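Local coordinates for protein similar to yteR (Bacilus subtilis) (Clostridium acetobutylicum, PDB 4WU0) that probably hydrolyses unsaturated rhamnogalacturonan fragments derived from pectin, as a family 105 glycoside hydrolase, at residues 171-176 with 195-200; 127-132 with 200-205. One frame throughout, in Å; residues are numbered along the deposited sequence.

Contact 1: 171-176 with 195-200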
ATOM      1  N   THR A 171      -8.829  -4.893  19.975  1.00 21.46           N
ATOM      2  CA  THR A 171      -8.534  -5.870  18.930  1.00 19.76           C
ATOM      3  C   THR A 171      -7.081  -5.819  18.473  1.00 18.28           C
ATOM      4  O   THR A 171      -6.584  -6.784  17.890  1.00 18.83           O
ATOM      5  CB  THR A 171      -9.392  -5.636  17.676  1.00 18.50           C
ATOM      6  OG1 THR A 171      -9.086  -4.353  17.123  1.00 18.10           O
ATOM      7  CG2 THR A 171     -10.911  -5.736  18.003  1.00 24.09           C
ATOM      8  N   GLY A 172      -6.423  -4.676  18.675  1.00 17.78           N
ATOM      9  CA  GLY A 172      -5.107  -4.460  18.104  1.00 17.27           C
ATOM     10  C   GLY A 172      -5.113  -3.993  16.661  1.00 16.27           C
ATOM     11  O   GLY A 172      -4.069  -3.670  16.096  1.00 16.38           O
ATOM     12  N   LEU A 173      -6.296  -3.917  16.061  1.00 16.01           N
ATOM     13  CA  LEU A 173      -6.420  -3.399  14.710  1.00 15.19           C
ATOM     14  C   LEU A 173      -6.377  -1.871  14.729  1.00 14.83           C
ATOM     15  O   LEU A 173      -6.585  -1.251  15.779  1.00 15.75           O
ATOM     16  CB  LEU A 173      -7.714  -3.907  14.075  1.00 15.20           C
ATOM     17  CG  LEU A 173      -7.846  -5.426  13.924  1.00 16.71           C
ATOM     18  CD1 LEU A 173      -9.265  -5.796  13.543  1.00 18.19           C
ATOM     19  CD2 LEU A 173      -6.883  -5.984  12.870  1.00 15.47           C
ATOM     20  N   LEU A 174      -6.088  -1.270  13.574  1.00 16.15           N
ATOM     21  CA  LEU A 174      -6.064   0.183  13.440  1.00 14.90           C
ATOM     22  C   LEU A 174      -7.185   0.639  12.520  1.00 13.60           C
ATOM     23  O   LEU A 174      -7.435   0.051  11.464  1.00 13.81           O
ATOM     24  CB  LEU A 174      -4.720   0.683  12.874  1.00 14.77           C
ATOM     25  CG  LEU A 174      -3.512   0.718  13.809  1.00 17.08           C
ATOM     26  CD1 LEU A 174      -3.063  -0.671  14.181  1.00 22.97           C
ATOM     27  CD2 LEU A 174      -2.354   1.495  13.184  1.00 21.26           C
ATOM     28  N   TYR A 175      -7.882   1.676  12.949  1.00 14.00           N
ATOM     29  CA  TYR A 175      -8.949   2.258  12.162  1.00 13.67           C
ATOM     30  C   TYR A 175      -8.392   2.926  10.915  1.00 13.18           C
ATOM     31  O   TYR A 175      -7.241   3.341  10.872  1.00 15.57           O
ATOM     32  CB  TYR A 175      -9.723   3.279  12.988  1.00 14.13           C
ATOM     33  CG  TYR A 175     -10.428   2.695  14.171  1.00 14.77           C
ATOM     34  CD1 TYR A 175     -11.696   2.162  14.051  1.00 15.02           C
ATOM     35  CD2 TYR A 175      -9.823   2.671  15.417  1.00 15.21           C
ATOM     36  CE1 TYR A 175     -12.347   1.614  15.150  1.00 15.86           C
ATOM     37  CE2 TYR A 175     -10.464   2.118  16.504  1.00 15.91           C
ATOM     38  CZ  TYR A 175     -11.720   1.596  16.358  1.00 17.51           C
ATOM     39  OH  TYR A 175     -12.365   1.059  17.445  1.00 22.41           O
ATOM     40  N   HIS A 176      -9.246   3.066   9.909  1.00 13.58           N
ATOM     41  CA  HIS A 176      -8.869   3.613   8.612  1.00 12.67           C
ATOM     42  C   HIS A 176      -8.278   5.038   8.732  1.00 12.94           C
ATOM     43  O   HIS A 176      -7.239   5.338   8.151  1.00 13.64           O
ATOM     44  CB  HIS A 176     -10.117   3.614   7.739  1.00 12.79           C
ATOM     45  CG  HIS A 176      -9.908   4.044   6.319  1.00 12.57           C
ATOM     46  ND1 HIS A 176     -10.940   4.050   5.405  1.00 16.09           N
ATOM     47  CD2 HIS A 176      -8.817   4.489   5.656  1.00 14.34           C
ATOM     48  CE1 HIS A 176     -10.494   4.486   4.244  1.00 16.47           C
ATOM     49  NE2 HIS A 176      -9.207   4.739   4.361  1.00 16.57           N
ATOM     50  N   PRO A 195     -15.124   4.816  11.910  1.00 15.42           N
ATOM     51  CA  PRO A 195     -15.848   3.760  12.627  1.00 15.83           C
ATOM     52  C   PRO A 195     -15.326   2.327  12.487  1.00 15.54           C
ATOM     53  O   PRO A 195     -15.631   1.496  13.362  1.00 15.98           O
ATOM     54  CB  PRO A 195     -17.262   3.840  12.018  1.00 16.20           C
ATOM     55  CG  PRO A 195     -17.358   5.227  11.507  1.00 16.23           C
ATOM     56  CD  PRO A 195     -16.013   5.524  10.968  1.00 15.57           C
ATOM     57  N   HIS A 196     -14.608   2.035  11.408  1.00 14.97           N
ATOM     58  CA  HIS A 196     -14.294   0.654  11.064  1.00 15.03           C
ATOM     59  C   HIS A 196     -12.867   0.358  10.670  1.00 14.26           C
ATOM     60  O   HIS A 196     -12.106   1.225  10.223  1.00 14.50           O
ATOM     61  CB  HIS A 196     -15.216   0.169   9.930  1.00 15.41           C
ATOM     62  CG  HIS A 196     -16.617  -0.061  10.379  1.00 17.71           C
ATOM     63  ND1 HIS A 196     -16.955  -1.091  11.226  1.00 16.52           N
ATOM     64  CD2 HIS A 196     -17.762   0.637  10.156  1.00 15.88           C
ATOM     65  CE1 HIS A 196     -18.248  -1.038  11.488  1.00 18.95           C
ATOM     66  NE2 HIS A 196     -18.758   0.005  10.851  1.00 18.58           N
ATOM     67  N   PHE A 197     -12.547  -0.922  10.818  1.00 14.37           N
ATOM     68  CA  PHE A 197     -11.288  -1.485  10.347  1.00 14.00           C
ATOM     69  C   PHE A 197     -11.486  -1.964   8.915  1.00 13.80           C
ATOM     70  O   PHE A 197     -12.143  -2.972   8.660  1.00 15.28           O
ATOM     71  CB  PHE A 197     -10.843  -2.646  11.237  1.00 14.38           C
ATOM     72  CG  PHE A 197     -10.855  -2.329  12.703  1.00 14.80           C
ATOM     73  CD1 PHE A 197     -10.045  -1.322  13.224  1.00 14.63           C
ATOM     74  CD2 PHE A 197     -11.658  -3.056  13.560  1.00 15.49           C
ATOM     75  CE1 PHE A 197     -10.076  -1.058  14.582  1.00 15.17           C
ATOM     76  CE2 PHE A 197     -11.708  -2.798  14.909  1.00 16.02           C
ATOM     77  CZ  PHE A 197     -10.914  -1.794  15.426  1.00 15.87           C
ATOM     78  N   TRP A 198     -10.925  -1.207   7.988  1.00 14.68           N
ATOM     79  CA  TRP A 198     -11.007  -1.508   6.562  1.00 13.22           C
ATOM     80  C   TRP A 198      -9.807  -2.339   6.154  1.00 13.35           C
ATOM     81  O   TRP A 198      -8.669  -1.998   6.475  1.00 13.63           O
ATOM     82  CB  TRP A 198     -11.044  -0.201   5.769  1.00 12.96           C
ATOM     83  CG  TRP A 198     -11.175  -0.379   4.295  1.00 12.96           C
ATOM     84  CD1 TRP A 198     -11.900  -1.321   3.638  1.00 13.34           C
ATOM     85  CD2 TRP A 198     -10.535   0.411   3.283  1.00 12.70           C
ATOM     86  NE1 TRP A 198     -11.762  -1.156   2.276  1.00 13.60           N
ATOM     87  CE2 TRP A 198     -10.927  -0.099   2.041  1.00 12.94           C
ATOM     88  CE3 TRP A 198      -9.664   1.502   3.317  1.00 12.39           C
ATOM     89  CZ2 TRP A 198     -10.478   0.446   0.835  1.00 12.88           C
ATOM     90  CZ3 TRP A 198      -9.229   2.034   2.131  1.00 12.40           C
ATOM     91  CH2 TRP A 198      -9.640   1.508   0.904  1.00 13.53           C
ATOM     92  N   GLY A 199     -10.069  -3.441   5.462  1.00 13.31           N
ATOM     93  CA  GLY A 199      -9.027  -4.364   5.057  1.00 13.59           C
ATOM     94  C   GLY A 199      -7.860  -3.715   4.340  1.00 13.58           C
ATOM     95  O   GLY A 199      -6.693  -3.900   4.711  1.00 13.13           O
ATOM     96  N   ARG A 200      -8.154  -2.963   3.287  1.00 11.85           N
ATOM     97  CA  ARG A 200      -7.064  -2.391   2.508  1.00 11.42           C
ATOM     98  C   ARG A 200      -6.251  -1.369   3.319  1.00 11.25           C
ATOM     99  O   ARG A 200      -5.039  -1.286   3.153  1.00 11.82           O
ATOM    100  CB  ARG A 200      -7.561  -1.779   1.195  1.00 11.73           C
ATOM    101  CG  ARG A 200      -6.438  -1.059   0.455  1.00 12.25           C
ATOM    102  CD  ARG A 200      -6.596  -0.935  -1.053  1.00 12.56           C
ATOM    103  NE  ARG A 200      -7.635   0.002  -1.479  1.00 12.63           N
ATOM    104  CZ  ARG A 200      -8.701  -0.316  -2.203  1.00 13.89           C
ATOM    105  NH1 ARG A 200      -9.537   0.636  -2.574  1.00 13.69           N
ATOM    106  NH2 ARG A 200      -8.919  -1.559  -2.611  1.00 14.44           N
TER
HETATM  107  O   HOH W   1      -8.497   0.124   8.865  1.00 14.26           O
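Two loops of the helical barrel, one leading from helix 152-166 to strand 177-179 and the other running into helix 199-215, cross here at a steep angle. Phe197 carries the contact. Its CE1 rests 3.4 Å above the centre of the Tyr175 ring, yet the two planes are tilted by 32°, so the rings meet obliquely. Leu173 CB covers one Phe197 face in a CH-pi contact, 3.7 Å from the ring centroid, while the carbonyl Leu174 O lies at the ring edge, 3.4 Å from Phe197 CD1. An ST turn ends at Leu173, whose N donates to Thr171 OG1 at 3.0 Å, and the same hydroxyl also bonds Asp168. Between Thr171 and Leu173, Gly172 adopts a positive phi (83°), where any CB would press on the preceding carbonyl.

The backbones are tied more loosely. His176 N gives a weak hydrogen bond to His196 O (3.4 Å), and a water donates to Leu174 O at 2.8 Å and accepts at 2.9 Å from the backbone N of Trp198, the N-cap residue of helix 199-215, satisfying buried polar groups. Farther along, His176 and Trp198 both hold CG anti to the backbone N, so their side chains run alongside each other. His176 CE1 comes within 3.2 Å of Trp198 CE3, again with tilted rings. Tyr335 bonds His176 ND1, and Asp130 takes a weak bond from NE2. The aromatic residues thus account for most of the buried surface, whereas the imidazole, bonded at ND1 and weakly at NE2, is probably restrained in its rotation.

Contact 2: 127-132 with 200-205; sequences IWLDGL and RAMGWY
Leu129 loses the most surface where the segment after strand 126-128 meets helix 199-215 in the buried interior of the barrel, and Tyr205 and Trp204 come next. With CG beside its backbone N, Leu129 drives its branches into the helix surface at different points. CD1 lies over the backbone of Ala201, 3.6 Å from Ala201 O, and CD2 reaches Tyr205 CD1 at 4.0 Å. The methyl of Ala201 is small enough to let the leucine so near, its CB standing 4.0 Å from Leu129 CD1; Ala201 O itself is occupied by the helical bond from Tyr205 N.

Tyr205 holds its ring anti to the backbone N (chi1 -168°), alongside Leu132, whose CG meets the ring edge 4.1 Å from Tyr205 CE1. The ring carbons can therefore pack against Leu132 at the edge and, obliquely, against Leu129, while the hydroxyl is still spent usefully: OH bonds Phe159 O of helix 152-166.

Trp204 takes the other flank. Asp130 crosses it obliquely, carboxylate and indole planes 42° apart, and Asp130 CG comes to 3.3 Å from Trp204 CD1. Asp130 OD2 is 3.2 Å from Trp204 NE1. On one indole face lies Arg200 CG, 3.3 Å above the plane toward the rim, one helical turn earlier, while Tyr133 and Met269 also pack on Trp204.

Asp130 OD1 accepts a weak hydrogen bond from His176 NE2, and OD2 is 5.4 Å from Arg200 NE, too far for an ion pair. Burial of this carboxylate would tend to raise its pKa, and the nearby arginine, itself bonded to Cys317 O and Ser265, may partly offset this, whereas the leucine side is held by van der Waals contact with side chains and with a carbonyl already engaged within its helix.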
ATOM      1  N   ILE A 127      -5.046  11.917   9.503  1.00 15.36           N
ATOM      2  CA  ILE A 127      -4.106  10.858   9.194  1.00 13.55           C
ATOM      3  C   ILE A 127      -4.929   9.669   8.721  1.00 14.28           C
ATOM      4  O   ILE A 127      -5.758   9.166   9.468  1.00 14.34           O
ATOM      5  CB  ILE A 127      -3.293  10.415  10.415  1.00 14.19           C
ATOM      6  CG1 ILE A 127      -2.499  11.600  10.984  1.00 16.01           C
ATOM      7  CG2 ILE A 127      -2.354   9.260  10.026  1.00 16.79           C
ATOM      8  CD1 ILE A 127      -1.869  11.330  12.339  1.00 18.32           C
ATOM      9  N   TRP A 128      -4.717   9.222   7.489  1.00 14.58           N
ATOM     10  CA  TRP A 128      -5.312   7.970   7.009  1.00 13.48           C
ATOM     11  C   TRP A 128      -4.206   6.935   6.845  1.00 13.20           C
ATOM     12  O   TRP A 128      -3.082   7.275   6.427  1.00 13.65           O
ATOM     13  CB  TRP A 128      -5.984   8.120   5.646  1.00 14.28           C
ATOM     14  CG  TRP A 128      -7.039   9.186   5.464  1.00 13.56           C
ATOM     15  CD1 TRP A 128      -7.295  10.281   6.250  1.00 17.80           C
ATOM     16  CD2 TRP A 128      -7.957   9.255   4.368  1.00 12.85           C
ATOM     17  NE1 TRP A 128      -8.331  11.016   5.701  1.00 14.41           N
ATOM     18  CE2 TRP A 128      -8.746  10.408   4.546  1.00 13.96           C
ATOM     19  CE3 TRP A 128      -8.183   8.451   3.249  1.00 15.26           C
ATOM     20  CZ2 TRP A 128      -9.748  10.772   3.648  1.00 15.04           C
ATOM     21  CZ3 TRP A 128      -9.173   8.809   2.369  1.00 15.83           C
ATOM     22  CH2 TRP A 128      -9.945   9.959   2.564  1.00 16.44           C
ATOM     23  N   LEU A 129      -4.502   5.683   7.183  1.00 13.89           N
ATOM     24  CA  LEU A 129      -3.474   4.640   7.113  1.00 13.41           C
ATOM     25  C   LEU A 129      -2.855   4.577   5.717  1.00 14.03           C
ATOM     26  O   LEU A 129      -1.637   4.350   5.592  1.00 14.42           O
ATOM     27  CB  LEU A 129      -4.045   3.262   7.474  1.00 13.15           C
ATOM     28  CG  LEU A 129      -4.448   3.016   8.930  1.00 13.76           C
ATOM     29  CD1 LEU A 129      -4.942   1.622   9.133  1.00 16.08           C
ATOM     30  CD2 LEU A 129      -3.271   3.316   9.853  1.00 13.43           C
ATOM     31  N   ASP A 130      -3.682   4.731   4.678  1.00 13.98           N
ATOM     32  CA  ASP A 130      -3.203   4.685   3.302  1.00 15.10           C
ATOM     33  C   ASP A 130      -1.951   5.541   3.122  1.00 13.13           C
ATOM     34  O   ASP A 130      -1.033   5.150   2.409  1.00 14.53           O
ATOM     35  CB  ASP A 130      -4.249   5.206   2.275  1.00 17.10           C
ATOM     36  CG  ASP A 130      -5.652   4.668   2.473  1.00 20.87           C
ATOM     37  OD1 ASP A 130      -6.122   4.581   3.605  1.00 18.80           O
ATOM     38  OD2 ASP A 130      -6.313   4.357   1.452  1.00 22.77           O
ATOM     39  N   GLY A 131      -1.934   6.736   3.723  1.00 12.83           N
ATOM     40  CA  GLY A 131      -0.864   7.692   3.525  1.00 13.78           C
ATOM     41  C   GLY A 131       0.502   7.265   4.006  1.00 15.48           C
ATOM     42  O   GLY A 131       1.515   7.744   3.511  1.00 16.39           O
ATOM     43  N   LEU A 132       0.543   6.395   5.014  1.00 13.66           N
ATOM     44  CA  LEU A 132       1.813   5.899   5.502  1.00 13.10           C
ATOM     45  C   LEU A 132       2.545   5.120   4.433  1.00 14.33           C
ATOM     46  O   LEU A 132       3.768   5.116   4.403  1.00 14.97           O
ATOM     47  CB  LEU A 132       1.617   5.034   6.752  1.00 12.90           C
ATOM     48  CG  LEU A 132       1.512   5.820   8.061  1.00 12.64           C
ATOM     49  CD1 LEU A 132       2.838   6.482   8.393  1.00 16.07           C
ATOM     50  CD2 LEU A 132       0.382   6.843   8.022  1.00 14.29           C
ATOM     51  N   ARG A 200      -8.154  -2.963   3.287  1.00 11.85           N
ATOM     52  CA  ARG A 200      -7.064  -2.391   2.508  1.00 11.42           C
ATOM     53  C   ARG A 200      -6.251  -1.369   3.319  1.00 11.25           C
ATOM     54  O   ARG A 200      -5.039  -1.286   3.153  1.00 11.82           O
ATOM     55  CB  ARG A 200      -7.561  -1.779   1.195  1.00 11.73           C
ATOM     56  CG  ARG A 200      -6.438  -1.059   0.455  1.00 12.25           C
ATOM     57  CD  ARG A 200      -6.596  -0.935  -1.053  1.00 12.56           C
ATOM     58  NE  ARG A 200      -7.635   0.002  -1.479  1.00 12.63           N
ATOM     59  CZ  ARG A 200      -8.701  -0.316  -2.203  1.00 13.89           C
ATOM     60  NH1 ARG A 200      -9.537   0.636  -2.574  1.00 13.69           N
ATOM     61  NH2 ARG A 200      -8.919  -1.559  -2.611  1.00 14.44           N
ATOM     62  N   ALA A 201      -6.900  -0.642   4.204  1.00 12.14           N
ATOM     63  CA  ALA A 201      -6.181   0.322   5.041  1.00 12.36           C
ATOM     64  C   ALA A 201      -5.175  -0.370   5.944  1.00 12.01           C
ATOM     65  O   ALA A 201      -4.009   0.065   6.055  1.00 12.02           O
ATOM     66  CB  ALA A 201      -7.132   1.137   5.830  1.00 14.40           C
ATOM     67  N   MET A 202      -5.585  -1.449   6.604  1.00 12.71           N
ATOM     68  CA  MET A 202      -4.606  -2.228   7.347  1.00 13.17           C
ATOM     69  C   MET A 202      -3.527  -2.780   6.435  1.00 14.50           C
ATOM     70  O   MET A 202      -2.372  -2.832   6.813  1.00 13.66           O
ATOM     71  CB  MET A 202      -5.258  -3.372   8.117  1.00 15.23           C
ATOM     72  CG  MET A 202      -5.889  -2.959   9.427  1.00 15.44           C
ATOM     73  SD  MET A 202      -4.704  -2.357  10.661  1.00 18.35           S
ATOM     74  CE  MET A 202      -3.705  -3.808  11.029  1.00 18.12           C
ATOM     75  N   GLY A 203      -3.898  -3.215   5.236  1.00 11.46           N
ATOM     76  CA  GLY A 203      -2.924  -3.688   4.262  1.00 13.13           C
ATOM     77  C   GLY A 203      -1.875  -2.625   3.941  1.00 11.88           C
ATOM     78  O   GLY A 203      -0.686  -2.915   3.903  1.00 11.45           O
ATOM     79  N   TRP A 204      -2.304  -1.389   3.700  1.00 11.13           N
ATOM     80  CA  TRP A 204      -1.359  -0.313   3.441  1.00 11.96           C
ATOM     81  C   TRP A 204      -0.362  -0.179   4.583  1.00 12.13           C
ATOM     82  O   TRP A 204       0.836  -0.039   4.367  1.00 12.45           O
ATOM     83  CB  TRP A 204      -2.066   1.025   3.293  1.00 11.97           C
ATOM     84  CG  TRP A 204      -2.905   1.232   2.020  1.00 11.86           C
ATOM     85  CD1 TRP A 204      -4.184   1.723   1.965  1.00 13.03           C
ATOM     86  CD2 TRP A 204      -2.515   1.012   0.651  1.00 11.61           C
ATOM     87  NE1 TRP A 204      -4.600   1.823   0.669  1.00 12.88           N
ATOM     88  CE2 TRP A 204      -3.604   1.378  -0.155  1.00 12.26           C
ATOM     89  CE3 TRP A 204      -1.355   0.541   0.029  1.00 11.64           C
ATOM     90  CZ2 TRP A 204      -3.579   1.276  -1.536  1.00 12.58           C
ATOM     91  CZ3 TRP A 204      -1.334   0.457  -1.346  1.00 13.90           C
ATOM     92  CH2 TRP A 204      -2.435   0.828  -2.114  1.00 15.28           C
ATOM     93  N   TYR A 205      -0.876  -0.202   5.808  1.00 13.79           N
ATOM     94  CA  TYR A 205      -0.026   0.046   6.962  1.00 13.03           C
ATOM     95  C   TYR A 205       0.984  -1.087   7.161  1.00 12.04           C
ATOM     96  O   TYR A 205       2.159  -0.823   7.452  1.00 12.55           O
ATOM     97  CB  TYR A 205      -0.854   0.263   8.231  1.00 13.56           C
ATOM     98  CG  TYR A 205      -0.062   0.793   9.401  1.00 12.44           C
ATOM     99  CD1 TYR A 205       0.461   2.075   9.395  1.00 16.14           C
ATOM    100  CD2 TYR A 205       0.133   0.021  10.530  1.00 12.28           C
ATOM    101  CE1 TYR A 205       1.197   2.572  10.481  1.00 14.26           C
ATOM    102  CE2 TYR A 205       0.838   0.518  11.622  1.00 13.56           C
ATOM    103  CZ  TYR A 205       1.369   1.782  11.581  1.00 13.49           C
ATOM    104  OH  TYR A 205       2.091   2.252  12.639  1.00 16.05           O
TER

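In the fold
From the N terminus the chain first reaches 127-132, which leaves strand 126-128 for helix 129-146. After helix 152-166 it passes through 171-176, makes the short strand 177-179 and returns at 195-200, so that contact 1 closes a small, largely irregular loop. Helix 199-215 then carries 200-205 back against 127-132, and contact 2 closes a longer excursion that encloses the first. The two contacts share Arg200 in sequence, in the first turn of helix 199-215, though it touches neither partner segment. A probable backbone hydrogen bond, His176 O to Leu129 N, joins the two sites directly beside the 126-128/177-179 sheet. Together they bind the loops at one end of helix 199-215 to the barrel interior.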